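Cow rumen GH26 endo-mannanase (Metagenome, PDB 6UEH) probably hydrolyses internal beta-1,4-mannosidic linkages of mannans such as galactomannan, as a ruminal endo-mannanase of glycoside hydrolase family 26. Local coordinates at residues L404-L414 with G434-W445. Residues are numbered along the deposited sequence; the frame is centred on the assembly and turned at random.
Sequences LDAETPIFYTL and GVDNLIIEHAAW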
ATOM      1  N   LEU A 404       0.717   6.461  14.496  1.00 16.40           N
ATOM      2  CA  LEU A 404       1.740   7.196  13.757  1.00 21.91           C
ATOM      3  C   LEU A 404       2.763   6.287  13.067  1.00 16.12           C
ATOM      4  O   LEU A 404       3.747   6.771  12.507  1.00 16.13           O
ATOM      5  CB  LEU A 404       2.457   8.169  14.696  1.00 16.72           C
ATOM      6  CG  LEU A 404       1.561   9.236  15.330  1.00 18.92           C
ATOM      7  CD1 LEU A 404       2.377  10.163  16.219  1.00 19.90           C
ATOM      8  CD2 LEU A 404       0.829  10.030  14.258  1.00 18.37           C
ATOM      9  N   ASP A 405       2.517   4.979  13.109  1.00 18.53           N
ATOM     10  CA  ASP A 405       3.406   3.982  12.512  1.00 21.55           C
ATOM     11  C   ASP A 405       3.577   4.206  11.011  1.00 19.71           C
ATOM     12  O   ASP A 405       2.606   4.440  10.295  1.00 17.77           O
ATOM     13  CB  ASP A 405       2.862   2.570  12.774  1.00 25.78           C
ATOM     14  CG  ASP A 405       3.913   1.484  12.615  1.00 30.88           C
ATOM     15  OD1 ASP A 405       4.773   1.588  11.715  1.00 30.65           O
ATOM     16  OD2 ASP A 405       3.869   0.510  13.398  1.00 35.28           O
ATOM     17  N   ALA A 406       4.817   4.130  10.538  1.00 19.17           N
ATOM     18  CA  ALA A 406       5.100   4.332   9.120  1.00 15.65           C
ATOM     19  C   ALA A 406       4.742   3.098   8.290  1.00 16.70           C
ATOM     20  O   ALA A 406       4.685   3.169   7.061  1.00 17.35           O
ATOM     21  CB  ALA A 406       6.564   4.696   8.920  1.00 16.11           C
ATOM     22  N   GLU A 407       4.500   1.981   8.973  1.00 16.32           N
ATOM     23  CA  GLU A 407       4.211   0.691   8.338  1.00 16.96           C
ATOM     24  C   GLU A 407       5.231   0.369   7.246  1.00 16.47           C
ATOM     25  O   GLU A 407       4.880  -0.091   6.163  1.00 16.62           O
ATOM     26  CB  GLU A 407       2.789   0.669   7.764  1.00 16.47           C
ATOM     27  CG  GLU A 407       1.677   0.833   8.804  1.00 18.10           C
ATOM     28  CD  GLU A 407       1.456  -0.411   9.662  1.00 19.80           C
ATOM     29  OE1 GLU A 407       2.215  -1.396   9.525  1.00 20.03           O
ATOM     30  OE2 GLU A 407       0.512  -0.403  10.481  1.00 19.85           O
ATOM     31  N   THR A 408       6.496   0.628   7.557  1.00 17.43           N
ATOM     32  CA  THR A 408       7.603   0.418   6.630  1.00 17.44           C
ATOM     33  C   THR A 408       7.677  -1.004   6.044  1.00 19.03           C
ATOM     34  O   THR A 408       7.915  -1.147   4.843  1.00 20.19           O
ATOM     35  CB  THR A 408       8.944   0.770   7.317  1.00 19.01           C
ATOM     36  OG1 THR A 408       8.855   2.094   7.857  1.00 19.05           O
ATOM     37  CG2 THR A 408      10.101   0.701   6.330  1.00 17.99           C
ATOM     38  N   PRO A 409       7.471  -2.056   6.870  1.00 18.95           N
ATOM     39  CA  PRO A 409       7.451  -3.400   6.271  1.00 19.87           C
ATOM     40  C   PRO A 409       6.407  -3.578   5.165  1.00 19.70           C
ATOM     41  O   PRO A 409       6.675  -4.281   4.189  1.00 17.57           O
ATOM     42  CB  PRO A 409       7.125  -4.306   7.462  1.00 20.23           C
ATOM     43  CG  PRO A 409       7.658  -3.577   8.632  1.00 20.19           C
ATOM     44  CD  PRO A 409       7.410  -2.127   8.344  1.00 20.04           C
ATOM     45  N   ILE A 410       5.237  -2.958   5.315  1.00 18.72           N
ATOM     46  CA  ILE A 410       4.205  -3.035   4.284  1.00 18.17           C
ATOM     47  C   ILE A 410       4.686  -2.363   3.003  1.00 18.10           C
ATOM     48  O   ILE A 410       4.489  -2.884   1.903  1.00 18.49           O
ATOM     49  CB  ILE A 410       2.883  -2.381   4.740  1.00 18.55           C
ATOM     50  CG1 ILE A 410       2.298  -3.137   5.935  1.00 19.87           C
ATOM     51  CG2 ILE A 410       1.877  -2.339   3.593  1.00 17.48           C
ATOM     52  CD1 ILE A 410       0.962  -2.591   6.413  1.00 19.63           C
ATOM     53  N   PHE A 411       5.330  -1.210   3.151  1.00 17.17           N
ATOM     54  CA  PHE A 411       5.843  -0.487   1.996  1.00 15.84           C
ATOM     55  C   PHE A 411       6.819  -1.347   1.193  1.00 17.24           C
ATOM     56  O   PHE A 411       6.694  -1.467  -0.024  1.00 17.36           O
ATOM     57  CB  PHE A 411       6.523   0.814   2.421  1.00 15.83           C
ATOM     58  CG  PHE A 411       7.160   1.556   1.282  1.00 15.98           C
ATOM     59  CD1 PHE A 411       6.391   2.334   0.429  1.00 15.80           C
ATOM     60  CD2 PHE A 411       8.525   1.466   1.053  1.00 21.37           C
ATOM     61  CE1 PHE A 411       6.973   3.009  -0.628  1.00 16.21           C
ATOM     62  CE2 PHE A 411       9.113   2.141  -0.002  1.00 20.99           C
ATOM     63  CZ  PHE A 411       8.336   2.913  -0.842  1.00 16.53           C
ATOM     64  N   TYR A 412       7.781  -1.959   1.873  1.00 18.67           N
ATOM     65  CA  TYR A 412       8.814  -2.707   1.165  1.00 20.14           C
ATOM     66  C   TYR A 412       8.333  -4.078   0.694  1.00 20.09           C
ATOM     67  O   TYR A 412       8.880  -4.633  -0.259  1.00 20.83           O
ATOM     68  CB  TYR A 412      10.065  -2.828   2.036  1.00 21.47           C
ATOM     69  CG  TYR A 412      10.848  -1.538   2.040  1.00 21.90           C
ATOM     70  CD1 TYR A 412      11.619  -1.177   0.944  1.00 23.24           C
ATOM     71  CD2 TYR A 412      10.784  -0.661   3.115  1.00 20.79           C
ATOM     72  CE1 TYR A 412      12.322   0.011   0.923  1.00 23.96           C
ATOM     73  CE2 TYR A 412      11.488   0.530   3.103  1.00 21.76           C
ATOM     74  CZ  TYR A 412      12.256   0.860   2.003  1.00 23.44           C
ATOM     75  OH  TYR A 412      12.958   2.042   1.979  1.00 24.59           O
ATOM     76  N   THR A 413       7.304  -4.614   1.342  1.00 18.99           N
ATOM     77  CA  THR A 413       6.666  -5.832   0.850  1.00 19.75           C
ATOM     78  C   THR A 413       6.004  -5.553  -0.500  1.00 19.16           C
ATOM     79  O   THR A 413       6.175  -6.310  -1.460  1.00 18.74           O
ATOM     80  CB  THR A 413       5.619  -6.371   1.845  1.00 20.73           C
ATOM     81  OG1 THR A 413       6.273  -6.777   3.052  1.00 21.84           O
ATOM     82  CG2 THR A 413       4.874  -7.564   1.255  1.00 20.47           C
ATOM     83  N   LEU A 414       5.259  -4.453  -0.566  1.00 17.66           N
ATOM     84  CA  LEU A 414       4.621  -4.028  -1.807  1.00 17.50           C
ATOM     85  C   LEU A 414       5.658  -3.668  -2.867  1.00 18.30           C
ATOM     86  O   LEU A 414       5.463  -3.943  -4.048  1.00 18.65           O
ATOM     87  CB  LEU A 414       3.690  -2.839  -1.550  1.00 16.86           C
ATOM     88  CG  LEU A 414       2.456  -3.132  -0.695  1.00 17.13           C
ATOM     89  CD1 LEU A 414       1.665  -1.864  -0.419  1.00 16.44           C
ATOM     90  CD2 LEU A 414       1.581  -4.169  -1.376  1.00 15.79           C
ATOM     91  N   GLY A 434       3.444   9.378  11.315  1.00 15.81           N
ATOM     92  CA  GLY A 434       4.280  10.444  11.834  1.00 16.31           C
ATOM     93  C   GLY A 434       5.367  10.772  10.832  1.00 18.28           C
ATOM     94  O   GLY A 434       5.996   9.873  10.272  1.00 18.67           O
ATOM     95  N   VAL A 435       5.588  12.060  10.600  1.00 19.37           N
ATOM     96  CA  VAL A 435       6.520  12.488   9.567  1.00 19.79           C
ATOM     97  C   VAL A 435       7.951  12.068   9.915  1.00 21.53           C
ATOM     98  O   VAL A 435       8.745  11.762   9.026  1.00 22.61           O
ATOM     99  CB  VAL A 435       6.443  14.019   9.334  1.00 21.12           C
ATOM    100  CG1 VAL A 435       6.965  14.797  10.540  1.00 21.73           C
ATOM    101  CG2 VAL A 435       7.193  14.404   8.069  1.00 21.59           C
ATOM    102  N   ASP A 436       8.267  12.023  11.205  1.00 21.95           N
ATOM    103  CA  ASP A 436       9.591  11.599  11.645  1.00 23.82           C
ATOM    104  C   ASP A 436       9.796  10.113  11.376  1.00 21.04           C
ATOM    105  O   ASP A 436      10.882   9.692  10.989  1.00 19.98           O
ATOM    106  CB  ASP A 436       9.792  11.904  13.130  1.00 28.04           C
ATOM    107  CG  ASP A 436       9.822  13.393  13.419  1.00 32.16           C
ATOM    108  OD1 ASP A 436      10.337  14.155  12.571  1.00 32.44           O
ATOM    109  OD2 ASP A 436       9.331  13.804  14.492  1.00 35.00           O
ATOM    110  N   ASN A 437       8.745   9.322  11.573  1.00 19.69           N
ATOM    111  CA  ASN A 437       8.819   7.893  11.293  1.00 17.66           C
ATOM    112  C   ASN A 437       9.026   7.627   9.806  1.00 17.38           C
ATOM    113  O   ASN A 437       9.770   6.722   9.429  1.00 17.68           O
ATOM    114  CB  ASN A 437       7.559   7.181  11.785  1.00 18.93           C
ATOM    115  CG  ASN A 437       7.473   7.127  13.299  1.00 20.06           C
ATOM    116  OD1 ASN A 437       8.491   7.139  13.990  1.00 18.36           O
ATOM    117  ND2 ASN A 437       6.253   7.061  13.823  1.00 20.65           N
ATOM    118  N   LEU A 438       8.368   8.421   8.966  1.00 16.92           N
ATOM    119  CA  LEU A 438       8.499   8.292   7.517  1.00 16.73           C
ATOM    120  C   LEU A 438       9.928   8.564   7.059  1.00 18.96           C
ATOM    121  O   LEU A 438      10.473   7.845   6.219  1.00 17.62           O
ATOM    122  CB  LEU A 438       7.537   9.247   6.801  1.00 19.06           C
ATOM    123  CG  LEU A 438       6.037   8.980   6.936  1.00 18.50           C
ATOM    124  CD1 LEU A 438       5.239  10.073   6.247  1.00 17.97           C
ATOM    125  CD2 LEU A 438       5.680   7.616   6.363  1.00 15.31           C
ATOM    126  N   ILE A 439      10.527   9.608   7.617  1.00 17.99           N
ATOM    127  CA  ILE A 439      11.859  10.038   7.212  1.00 18.83           C
ATOM    128  C   ILE A 439      12.943   9.089   7.724  1.00 20.02           C
ATOM    129  O   ILE A 439      13.796   8.636   6.962  1.00 22.08           O
ATOM    130  CB  ILE A 439      12.150  11.468   7.707  1.00 19.34           C
ATOM    131  CG1 ILE A 439      11.164  12.453   7.065  1.00 18.84           C
ATOM    132  CG2 ILE A 439      13.588  11.859   7.393  1.00 20.41           C
ATOM    133  CD1 ILE A 439      11.224  13.852   7.636  1.00 22.81           C
ATOM    134  N   ILE A 440      12.901   8.792   9.017  1.00 19.67           N
ATOM    135  CA  ILE A 440      13.900   7.929   9.637  1.00 22.83           C
ATOM    136  C   ILE A 440      13.888   6.522   9.039  1.00 20.31           C
ATOM    137  O   ILE A 440      14.939   5.939   8.786  1.00 21.10           O
ATOM    138  CB  ILE A 440      13.684   7.841  11.163  1.00 24.23           C
ATOM    139  CG1 ILE A 440      13.908   9.212  11.806  1.00 24.72           C
ATOM    140  CG2 ILE A 440      14.614   6.806  11.783  1.00 25.55           C
ATOM    141  CD1 ILE A 440      13.499   9.285  13.260  1.00 26.05           C
ATOM    142  N   GLU A 441      12.698   5.986   8.792  1.00 21.29           N
ATOM    143  CA  GLU A 441      12.584   4.601   8.348  1.00 20.90           C
ATOM    144  C   GLU A 441      12.570   4.469   6.828  1.00 20.20           C
ATOM    145  O   GLU A 441      12.517   3.358   6.298  1.00 19.09           O
ATOM    146  CB  GLU A 441      11.333   3.960   8.949  1.00 18.65           C
ATOM    147  CG  GLU A 441      11.337   3.952  10.470  1.00 20.25           C
ATOM    148  CD  GLU A 441      10.154   3.211  11.062  1.00 20.59           C
ATOM    149  OE1 GLU A 441       9.543   2.388  10.350  1.00 20.57           O
ATOM    150  OE2 GLU A 441       9.837   3.455  12.245  1.00 20.85           O
ATOM    151  N   HIS A 442      12.630   5.607   6.140  1.00 20.02           N
ATOM    152  CA  HIS A 442      12.616   5.646   4.677  1.00 18.87           C
ATOM    153  C   HIS A 442      11.389   4.944   4.102  1.00 18.96           C
ATOM    154  O   HIS A 442      11.477   4.249   3.091  1.00 18.09           O
ATOM    155  CB  HIS A 442      13.894   5.022   4.107  1.00 19.82           C
ATOM    156  CG  HIS A 442      15.132   5.805   4.409  1.00 22.43           C
ATOM    157  ND1 HIS A 442      15.900   6.393   3.427  1.00 22.49           N
ATOM    158  CD2 HIS A 442      15.732   6.106   5.585  1.00 23.51           C
ATOM    159  CE1 HIS A 442      16.921   7.016   3.983  1.00 23.69           C
ATOM    160  NE2 HIS A 442      16.844   6.857   5.292  1.00 24.28           N
ATOM    161  N   ALA A 443      10.250   5.125   4.763  1.00 18.41           N
ATOM    162  CA  ALA A 443       8.981   4.636   4.246  1.00 17.91           C
ATOM    163  C   ALA A 443       8.505   5.595   3.162  1.00 18.23           C
ATOM    164  O   ALA A 443       7.788   6.557   3.440  1.00 18.37           O
ATOM    165  CB  ALA A 443       7.953   4.516   5.362  1.00 16.17           C
ATOM    166  N   ALA A 444       8.915   5.323   1.926  1.00 18.12           N
ATOM    167  CA  ALA A 444       8.815   6.299   0.844  1.00 17.77           C
ATOM    168  C   ALA A 444       7.462   6.321   0.137  1.00 17.44           C
ATOM    169  O   ALA A 444       7.412   6.494  -1.084  1.00 17.54           O
ATOM    170  CB  ALA A 444       9.922   6.047  -0.176  1.00 17.24           C
ATOM    171  N   TRP A 445       6.377   6.158   0.895  1.00 16.53           N
ATOM    172  CA  TRP A 445       5.026   6.307   0.352  1.00 16.16           C
ATOM    173  C   TRP A 445       4.936   7.581  -0.480  1.00 15.74           C
ATOM    174  O   TRP A 445       5.313   8.655  -0.009  1.00 16.90           O
ATOM    175  CB  TRP A 445       3.977   6.360   1.467  1.00 15.94           C
ATOM    176  CG  TRP A 445       3.983   5.201   2.424  1.00 15.64           C
ATOM    177  CD1 TRP A 445       4.521   5.178   3.677  1.00 15.74           C
ATOM    178  CD2 TRP A 445       3.396   3.909   2.215  1.00 15.16           C
ATOM    179  NE1 TRP A 445       4.316   3.948   4.259  1.00 15.41           N
ATOM    180  CE2 TRP A 445       3.626   3.151   3.382  1.00 15.31           C
ATOM    181  CE3 TRP A 445       2.703   3.317   1.154  1.00 14.21           C
ATOM    182  CZ2 TRP A 445       3.191   1.833   3.516  1.00 14.56           C
ATOM    183  CZ3 TRP A 445       2.269   2.010   1.290  1.00 15.23           C
ATOM    184  CH2 TRP A 445       2.516   1.282   2.462  1.00 15.60           C
TER
HETATM  185  O   HOH W   1       7.287   0.954  10.512  1.00 18.46           O
HETATM  186  O   HOH W   2       6.989   3.825  12.415  1.00 18.49           O
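Phe411 and Trp445 form the tight end of this contact, a T-shaped pair in which the phenylalanine edge is turned to the face of the indole, with planes at 69°. With CG of Phe411 anti to the backbone N (chi1 176°), the ring swings in against Ala444, where CZ meets Ala444 CB at 3.6 Å, and turns its edge to the indole. Phe411 CB itself lies over the six-membered ring of Trp445, 4.0 Å from its centroid, in a CH-pi contact. At the indole rim, Trp445 NE1 donates to Ala406 O (2.9 Å), nearly in line with the carbonyl, and Ile410 CG2 abuts CH2. Replacing Trp445 by an alanine would probably leave the Ala406 carbonyl without this donor and open a gap beneath Phe411. Ala406 CB continues the apolar seam between Leu438 and Ala443.

The other side is polar and wetter. Thr408 OG1 donates to Glu441 OE1 (2.6 Å), met on the anti side of the carboxylate. One water joins OE1 to Thr408 N, and another links Glu441 OE2 to Ala406 N, supplementing that direct bond. Farther along, Leu404 O accepts from Asn437 ND2 (2.8 Å) and, from the opposite face of the carbonyl plane, from Gly434 N, tying the loop to the start of helix 435-441.

Trp445 and Phe411 rest on Ile424 of strand 423-429, and Ile410 and Leu414 reach Tyr385 of strand 382-387, within the parallel strands of the TIM barrel. At the polar side, Arg106 from the CBM6 region salt-bridges Glu441 and bonds Asn437, so helix 435-441 is also linked to the accessory domain.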